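Local coordinates for vitamin B12-binding protein (Vibrio cholerae O395, PDB 5YSC), which binds vitamin B12 in the periplasm and delivers it to the BtuC subunits of the BtuCD ABC transporter for import, at the cyanocobalamin site. Residues are numbered along the deposited sequence; one frame, centred on the assembly and turned at random.

The cyanocobalamin site. Residues 27-29, 48-49, 64-65, 84, 86-87, 161, 167, 174, 195, 244-245, 248-250. With CNC (cyanocobalamin), chain B.
Cyanocobalamin lies in the cleft between the two lobes of this BtuF-family periplasmic binding protein, which hides about two thirds of its surface. Arg249 reaches one corrin acetamide with a chain extended from CG to NE. CB only starts the chain, with CG anti to the carbonyl carbon (chi1 -48°); CG passes beside acetamide oxygen O39, CD follows, and NE of Arg249 donates to cyanocobalamin O39 at 2.9 Å, nearly straight (163° at H) and in the guanidinium plane. One face of that guanidinium lies against CB of Pro28, the other towards CB of Asp245. Cyanocobalamin N40, the nitrogen of the same acetamide, donates to Asp245 OD1 at 2.8 Å, so both ends of the amide are held, which restrains its rotation. A neighbouring propionamide is gripped at the start of helix 28-36: cyanocobalamin O44 accepts from the backbone N of His29 at 2.8 Å, where the helix N-terminus probably favours a carbonyl. Cyanocobalamin N45 lies 2.9 Å from His29 ND1, a hydrogen bond, and over the rim of one face of Trp84; water 1 links it to Asn248 O. The backbone N of Gly87 covers the opposite face of Trp84. The indole turns its edge, CZ3 foremost, to one face of the dimethylbenzimidazole, while CB of His65 packs over the other. Cyanocobalamin methyl C35 sits over the Tyr49 ring, 3.4 Å from its centroid. Tyr195 stands at 77° to the corrin ring of N23, edge-to-face, its OH donating in plane to a lone pair of Trp174 O at 2.6 Å. On the upper axial side, opposite the dimethylbenzimidazole, water 2 bridges cyanide nitrogen N1A of cyanocobalamin (2.8 Å) and Asn248 ND2.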
loop_
_atom_site.group_PDB
_atom_site.type_symbol
_atom_site.label_atom_id
_atom_site.label_comp_id
_atom_site.label_asym_id
_atom_site.label_seq_id
_atom_site.Cartn_x
_atom_site.Cartn_y
_atom_site.Cartn_z
ATOM N N ALA A 27 -10.917 -3.194 -2.006
ATOM C CA ALA A 27 -9.829 -2.312 -1.573
ATOM C C ALA A 27 -9.289 -1.494 -2.747
ATOM O O ALA A 27 -9.326 -1.958 -3.886
ATOM C CB ALA A 27 -8.676 -3.090 -0.931
ATOM N N PRO A 28 -8.777 -0.286 -2.488
ATOM C CA PRO A 28 -8.136 0.484 -3.572
ATOM C C PRO A 28 -7.031 -0.280 -4.260
ATOM O O PRO A 28 -6.951 -0.260 -5.497
ATOM C CB PRO A 28 -7.604 1.713 -2.843
ATOM C CG PRO A 28 -8.527 1.912 -1.687
ATOM C CD PRO A 28 -8.822 0.465 -1.216
ATOM N N HIS A 29 -6.150 -0.930 -3.502
ATOM C CA HIS A 29 -5.071 -1.669 -4.150
ATOM C C HIS A 29 -5.630 -2.813 -4.960
ATOM O O HIS A 29 -5.130 -3.121 -6.047
ATOM C CB HIS A 29 -4.058 -2.199 -3.137
ATOM C CG HIS A 29 -4.395 -3.575 -2.617
ATOM N ND1 HIS A 29 -5.322 -3.794 -1.621
ATOM C CD2 HIS A 29 -3.990 -4.798 -3.035
ATOM C CE1 HIS A 29 -5.460 -5.092 -1.435
ATOM N NE2 HIS A 29 -4.650 -5.719 -2.266
ATOM N N GLU A 48 -14.568 2.513 -1.713
ATOM C CA GLU A 48 -14.215 3.919 -1.600
ATOM C C GLU A 48 -12.704 4.037 -1.753
ATOM O O GLU A 48 -11.951 3.142 -1.364
ATOM C CB GLU A 48 -14.675 4.501 -0.249
ATOM C CG GLU A 48 -16.190 4.736 -0.161
ATOM C CD GLU A 48 -16.676 5.279 1.199
ATOM O OE1 GLU A 48 -15.996 6.093 1.852
ATOM O OE2 GLU A 48 -17.772 4.853 1.623
ATOM N N TYR A 49 -12.270 5.117 -2.384
ATOM C CA TYR A 49 -10.881 5.347 -2.737
ATOM C C TYR A 49 -10.343 4.425 -3.821
ATOM O O TYR A 49 -9.148 4.478 -4.099
ATOM C CB TYR A 49 -9.979 5.274 -1.516
ATOM C CG TYR A 49 -9.989 6.572 -0.782
ATOM C CD1 TYR A 49 -10.981 6.843 0.112
ATOM C CD2 TYR A 49 -9.035 7.525 -1.019
ATOM C CE1 TYR A 49 -11.025 8.048 0.796
ATOM C CE2 TYR A 49 -9.047 8.734 -0.351
ATOM C CZ TYR A 49 -10.049 8.983 0.559
ATOM O OH TYR A 49 -10.071 10.176 1.229
ATOM N N ASN A 64 -15.796 0.476 2.597
ATOM C CA ASN A 64 -14.950 1.550 3.093
ATOM C C ASN A 64 -14.235 1.019 4.321
ATOM O O ASN A 64 -14.278 -0.180 4.608
ATOM C CB ASN A 64 -15.749 2.817 3.402
ATOM C CG ASN A 64 -16.836 2.582 4.414
ATOM O OD1 ASN A 64 -16.640 1.913 5.428
ATOM N ND2 ASN A 64 -18.003 3.138 4.136
ATOM N N HIS A 65 -13.539 1.907 5.033
ATOM C CA HIS A 65 -12.596 1.424 6.035
ATOM C C HIS A 65 -13.274 0.798 7.229
ATOM O O HIS A 65 -12.615 0.094 7.995
ATOM C CB HIS A 65 -11.703 2.565 6.521
ATOM C CG HIS A 65 -12.455 3.668 7.203
ATOM N ND1 HIS A 65 -12.260 4.002 8.531
ATOM C CD2 HIS A 65 -13.398 4.520 6.735
ATOM C CE1 HIS A 65 -13.043 5.020 8.842
ATOM N NE2 HIS A 65 -13.736 5.358 7.771
ATOM N N TRP A 84 -9.346 -7.966 0.834
ATOM C CA TRP A 84 -8.150 -7.456 1.479
ATOM C C TRP A 84 -8.203 -7.835 2.956
ATOM O O TRP A 84 -8.617 -7.026 3.803
ATOM C CB TRP A 84 -8.064 -5.960 1.304
ATOM C CG TRP A 84 -6.902 -5.298 1.926
ATOM C CD1 TRP A 84 -5.643 -5.819 2.132
ATOM C CD2 TRP A 84 -6.878 -3.961 2.429
ATOM N NE1 TRP A 84 -4.857 -4.878 2.735
ATOM C CE2 TRP A 84 -5.587 -3.732 2.933
ATOM C CE3 TRP A 84 -7.827 -2.930 2.490
ATOM C CZ2 TRP A 84 -5.207 -2.497 3.513
ATOM C CZ3 TRP A 84 -7.457 -1.700 3.073
ATOM C CH2 TRP A 84 -6.163 -1.501 3.575
ATOM N N ALA A 86 -6.129 -7.879 5.289
ATOM C CA ALA A 86 -5.429 -7.022 6.241
ATOM C C ALA A 86 -6.231 -5.790 6.608
ATOM O O ALA A 86 -6.042 -5.258 7.720
ATOM C CB ALA A 86 -4.050 -6.633 5.694
ATOM N N GLY A 87 -7.136 -5.340 5.741
ATOM C CA GLY A 87 -7.836 -4.094 5.952
ATOM C C GLY A 87 -9.357 -4.173 6.026
ATOM O O GLY A 87 -10.011 -3.208 6.433
ATOM N N LEU A 161 1.834 8.446 8.965
ATOM C CA LEU A 161 0.593 8.360 8.199
ATOM C C LEU A 161 -0.331 9.559 8.407
ATOM O O LEU A 161 -1.200 9.821 7.564
ATOM C CB LEU A 161 -0.165 7.090 8.582
ATOM C CG LEU A 161 0.462 5.771 8.188
ATOM C CD1 LEU A 161 -0.418 4.674 8.713
ATOM C CD2 LEU A 161 0.573 5.638 6.657
ATOM N N ILE A 167 0.003 8.515 13.680
ATOM C CA ILE A 167 -0.029 7.071 13.464
ATOM C C ILE A 167 1.136 6.705 12.563
ATOM O O ILE A 167 1.432 7.412 11.593
ATOM C CB ILE A 167 -1.354 6.611 12.819
ATOM C CG1 ILE A 167 -2.558 7.150 13.574
ATOM C CG2 ILE A 167 -1.416 5.106 12.743
ATOM C CD1 ILE A 167 -2.638 6.684 14.965
ATOM N N TRP A 174 2.677 -3.611 6.071
ATOM C CA TRP A 174 2.772 -2.749 4.907
ATOM C C TRP A 174 2.669 -1.276 5.299
ATOM O O TRP A 174 1.795 -0.893 6.075
ATOM C CB TRP A 174 1.675 -3.107 3.925
ATOM C CG TRP A 174 1.878 -2.419 2.637
ATOM C CD1 TRP A 174 1.310 -1.245 2.213
ATOM C CD2 TRP A 174 2.759 -2.846 1.601
ATOM N NE1 TRP A 174 1.807 -0.918 0.969
ATOM C CE2 TRP A 174 2.680 -1.897 0.569
ATOM C CE3 TRP A 174 3.616 -3.940 1.439
ATOM C CZ2 TRP A 174 3.434 -2.011 -0.600
ATOM C CZ3 TRP A 174 4.342 -4.051 0.265
ATOM C CH2 TRP A 174 4.247 -3.088 -0.730
ATOM N N TYR A 195 0.076 -0.679 13.680
ATOM C CA TYR A 195 -0.022 0.725 13.300
ATOM C C TYR A 195 -0.203 1.556 14.556
ATOM O O TYR A 195 -1.291 2.089 14.816
ATOM C CB TYR A 195 -1.150 0.945 12.295
ATOM C CG TYR A 195 -0.838 0.165 11.049
ATOM C CD1 TYR A 195 0.007 0.685 10.076
ATOM C CD2 TYR A 195 -1.338 -1.105 10.874
ATOM C CE1 TYR A 195 0.358 -0.065 8.957
ATOM C CE2 TYR A 195 -1.002 -1.871 9.770
ATOM C CZ TYR A 195 -0.158 -1.341 8.800
ATOM O OH TYR A 195 0.122 -2.107 7.693
ATOM N N ALA A 244 1.341 8.744 -1.115
ATOM C CA ALA A 244 0.652 7.728 -0.335
ATOM C C ALA A 244 -0.080 6.723 -1.221
ATOM O O ALA A 244 -0.199 5.537 -0.852
ATOM C CB ALA A 244 -0.321 8.402 0.633
ATOM N N ASP A 245 -0.569 7.155 -2.384
ATOM C CA ASP A 245 -1.236 6.223 -3.298
ATOM C C ASP A 245 -0.279 5.130 -3.764
ATOM O O ASP A 245 -0.644 3.952 -3.846
ATOM C CB ASP A 245 -1.801 6.979 -4.501
ATOM C CG ASP A 245 -2.988 7.887 -4.173
ATOM O OD1 ASP A 245 -3.448 7.940 -3.004
ATOM O OD2 ASP A 245 -3.439 8.602 -5.144
ATOM N N ASN A 248 1.166 3.161 -0.030
ATOM C CA ASN A 248 0.324 2.491 0.944
ATOM C C ASN A 248 -0.657 1.506 0.327
ATOM O O ASN A 248 -1.326 0.765 1.075
ATOM C CB ASN A 248 -0.382 3.545 1.777
ATOM C CG ASN A 248 0.615 4.325 2.637
ATOM O OD1 ASN A 248 1.644 3.782 3.022
ATOM N ND2 ASN A 248 0.312 5.557 2.945
ATOM N N ARG A 249 -0.743 1.452 -1.000
ATOM C CA ARG A 249 -1.436 0.409 -1.733
ATOM C C ARG A 249 -0.433 -0.492 -2.422
ATOM O O ARG A 249 0.369 0.013 -3.213
ATOM C CB ARG A 249 -2.362 0.994 -2.817
ATOM C CG ARG A 249 -3.258 2.098 -2.429
ATOM C CD ARG A 249 -3.905 2.691 -3.650
ATOM N NE ARG A 249 -4.631 3.889 -3.335
ATOM C CZ ARG A 249 -5.450 4.483 -4.195
ATOM N NH1 ARG A 249 -5.639 3.949 -5.395
ATOM N NH2 ARG A 249 -6.110 5.580 -3.837
ATOM N N PRO A 250 -0.498 -1.791 -2.278
ATOM C CA PRO A 250 0.424 -2.656 -3.019
ATOM C C PRO A 250 -0.049 -2.958 -4.431
ATOM O O PRO A 250 -1.007 -3.717 -4.638
ATOM C CB PRO A 250 0.471 -3.936 -2.168
ATOM C CG PRO A 250 -0.142 -3.581 -0.887
ATOM C CD PRO A 250 -1.103 -2.484 -1.130
HETATM CO CO CNC B . -5.575 3.950 5.585
HETATM N N21 CNC B . -7.045 5.145 5.501
HETATM N N22 CNC B . -5.492 3.912 3.667
HETATM N N23 CNC B . -4.142 2.747 5.906
HETATM N N24 CNC B . -5.654 4.298 7.445
HETATM C C1 CNC B . -7.787 5.459 6.773
HETATM C C20 CNC B . -8.852 4.372 7.017
HETATM C C2 CNC B . -8.454 6.847 6.469
HETATM C C25 CNC B . -9.705 7.125 7.331
HETATM C C26 CNC B . -7.468 8.026 6.568
HETATM C C27 CNC B . -8.146 9.348 6.242
HETATM O O28 CNC B . -8.227 9.711 5.053
HETATM N N29 CNC B . -8.625 10.055 7.244
HETATM C C3 CNC B . -8.748 6.621 4.961
HETATM C C30 CNC B . -10.152 6.766 4.318
HETATM C C31 CNC B . -10.940 5.502 4.502
HETATM C C32 CNC B . -12.268 5.444 3.797
HETATM O O34 CNC B . -12.579 4.301 3.465
HETATM N N33 CNC B . -13.010 6.492 3.556
HETATM C C4 CNC B . -7.611 5.735 4.507
HETATM C C5 CNC B . -7.143 5.620 3.135
HETATM C C35 CNC B . -7.886 6.565 2.190
HETATM C C6 CNC B . -6.206 4.708 2.775
HETATM C C7 CNC B . -5.566 4.522 1.377
HETATM C C36 CNC B . -6.422 4.559 0.085
HETATM C C37 CNC B . -4.459 5.628 1.331
HETATM C C38 CNC B . -3.935 5.965 -0.019
HETATM O O39 CNC B . -3.760 5.083 -0.882
HETATM N N40 CNC B . -3.653 7.206 -0.263
HETATM C C8 CNC B . -4.724 3.223 1.507
HETATM C C41 CNC B . -5.478 1.973 0.959
HETATM C C42 CNC B . -4.715 0.643 1.080
HETATM C C43 CNC B . -5.164 -0.437 0.079
HETATM O O44 CNC B . -5.866 -0.134 -0.838
HETATM N N45 CNC B . -4.751 -1.648 0.290
HETATM C C9 CNC B . -4.633 3.094 3.010
HETATM C C10 CNC B . -3.678 2.293 3.568
HETATM C C11 CNC B . -3.441 2.134 4.923
HETATM C C12 CNC B . -2.239 1.391 5.456
HETATM C C46 CNC B . -1.055 2.404 5.384
HETATM C C47 CNC B . -1.742 0.182 4.668
HETATM C C13 CNC B . -2.563 1.297 6.949
HETATM C C48 CNC B . -3.376 -0.001 7.180
HETATM C C49 CNC B . -2.621 -1.354 7.075
HETATM C C50 CNC B . -3.560 -2.527 6.934
HETATM O O51 CNC B . -3.099 -3.650 6.762
HETATM N N52 CNC B . -4.865 -2.313 6.995
HETATM C C14 CNC B . -3.666 2.329 7.148
HETATM C C15 CNC B . -4.026 2.848 8.375
HETATM C C53 CNC B . -3.202 2.390 9.542
HETATM C C16 CNC B . -4.954 3.929 8.459
HETATM C C17 CNC B . -5.396 4.674 9.748
HETATM C C54 CNC B . -4.355 5.798 9.984
HETATM C C55 CNC B . -5.581 3.904 11.059
HETATM C C56 CNC B . -6.699 2.866 10.981
HETATM C C57 CNC B . -6.540 2.019 12.238
HETATM O O58 CNC B . -5.460 1.451 12.444
HETATM N N59 CNC B . -7.572 1.981 13.059
HETATM C C18 CNC B . -6.785 5.256 9.374
HETATM C C60 CNC B . -7.059 6.660 9.907
HETATM C C61 CNC B . -7.411 6.688 11.371
HETATM O O63 CNC B . -8.224 5.857 11.831
HETATM N N62 CNC B . -6.810 7.594 12.087
HETATM C C19 CNC B . -6.770 5.120 7.860
HETATM C C1P CNC B . -7.486 1.184 14.291
HETATM C C2P CNC B . -8.058 -0.211 13.999
HETATM C C3P CNC B . -8.198 -1.060 15.245
HETATM O O3 CNC B . -9.348 -0.010 13.447
HETATM O O4 CNC B . -11.194 -0.284 11.783
HETATM O O5 CNC B . -9.635 -2.209 12.371
HETATM P P CNC B . -9.871 -0.780 12.184
HETATM O O2 CNC B . -8.802 -0.271 11.078
HETATM C C3R CNC B . -8.682 -0.963 9.836
HETATM C C2R CNC B . -9.152 -0.123 8.698
HETATM O O7R CNC B . -8.984 1.258 8.801
HETATM C C1R CNC B . -8.373 -0.659 7.501
HETATM O O6R CNC B . -7.233 -1.281 8.044
HETATM C C4R CNC B . -7.223 -1.186 9.480
HETATM C C5R CNC B . -6.456 -2.357 10.043
HETATM O O8R CNC B . -5.032 -2.206 9.790
HETATM N N1B CNC B . -8.005 0.361 6.568
HETATM C C8B CNC B . -8.685 0.681 5.380
HETATM C C2B CNC B . -6.987 1.224 6.678
HETATM N N3B CNC B . -6.945 2.072 5.657
HETATM C C9B CNC B . -7.998 1.752 4.823
HETATM C C4B CNC B . -8.410 2.338 3.610
HETATM C C5B CNC B . -9.529 1.778 3.015
HETATM C C5M CNC B . -10.028 2.350 1.709
HETATM C C6B CNC B . -10.214 0.676 3.605
HETATM C C6M CNC B . -11.424 0.119 2.884
HETATM C C7B CNC B . -9.807 0.104 4.793
HETATM N N1A CNC B . -3.610 6.447 5.421
HETATM C C1A CNC B . -4.253 5.570 5.433
HETATM O O HOH W 1 -2.340 -1.758 2.027
HETATM O O HOH W 2 -1.956 7.457 3.368
HETATM O O HOH W 3 -3.735 2.466 14.235
#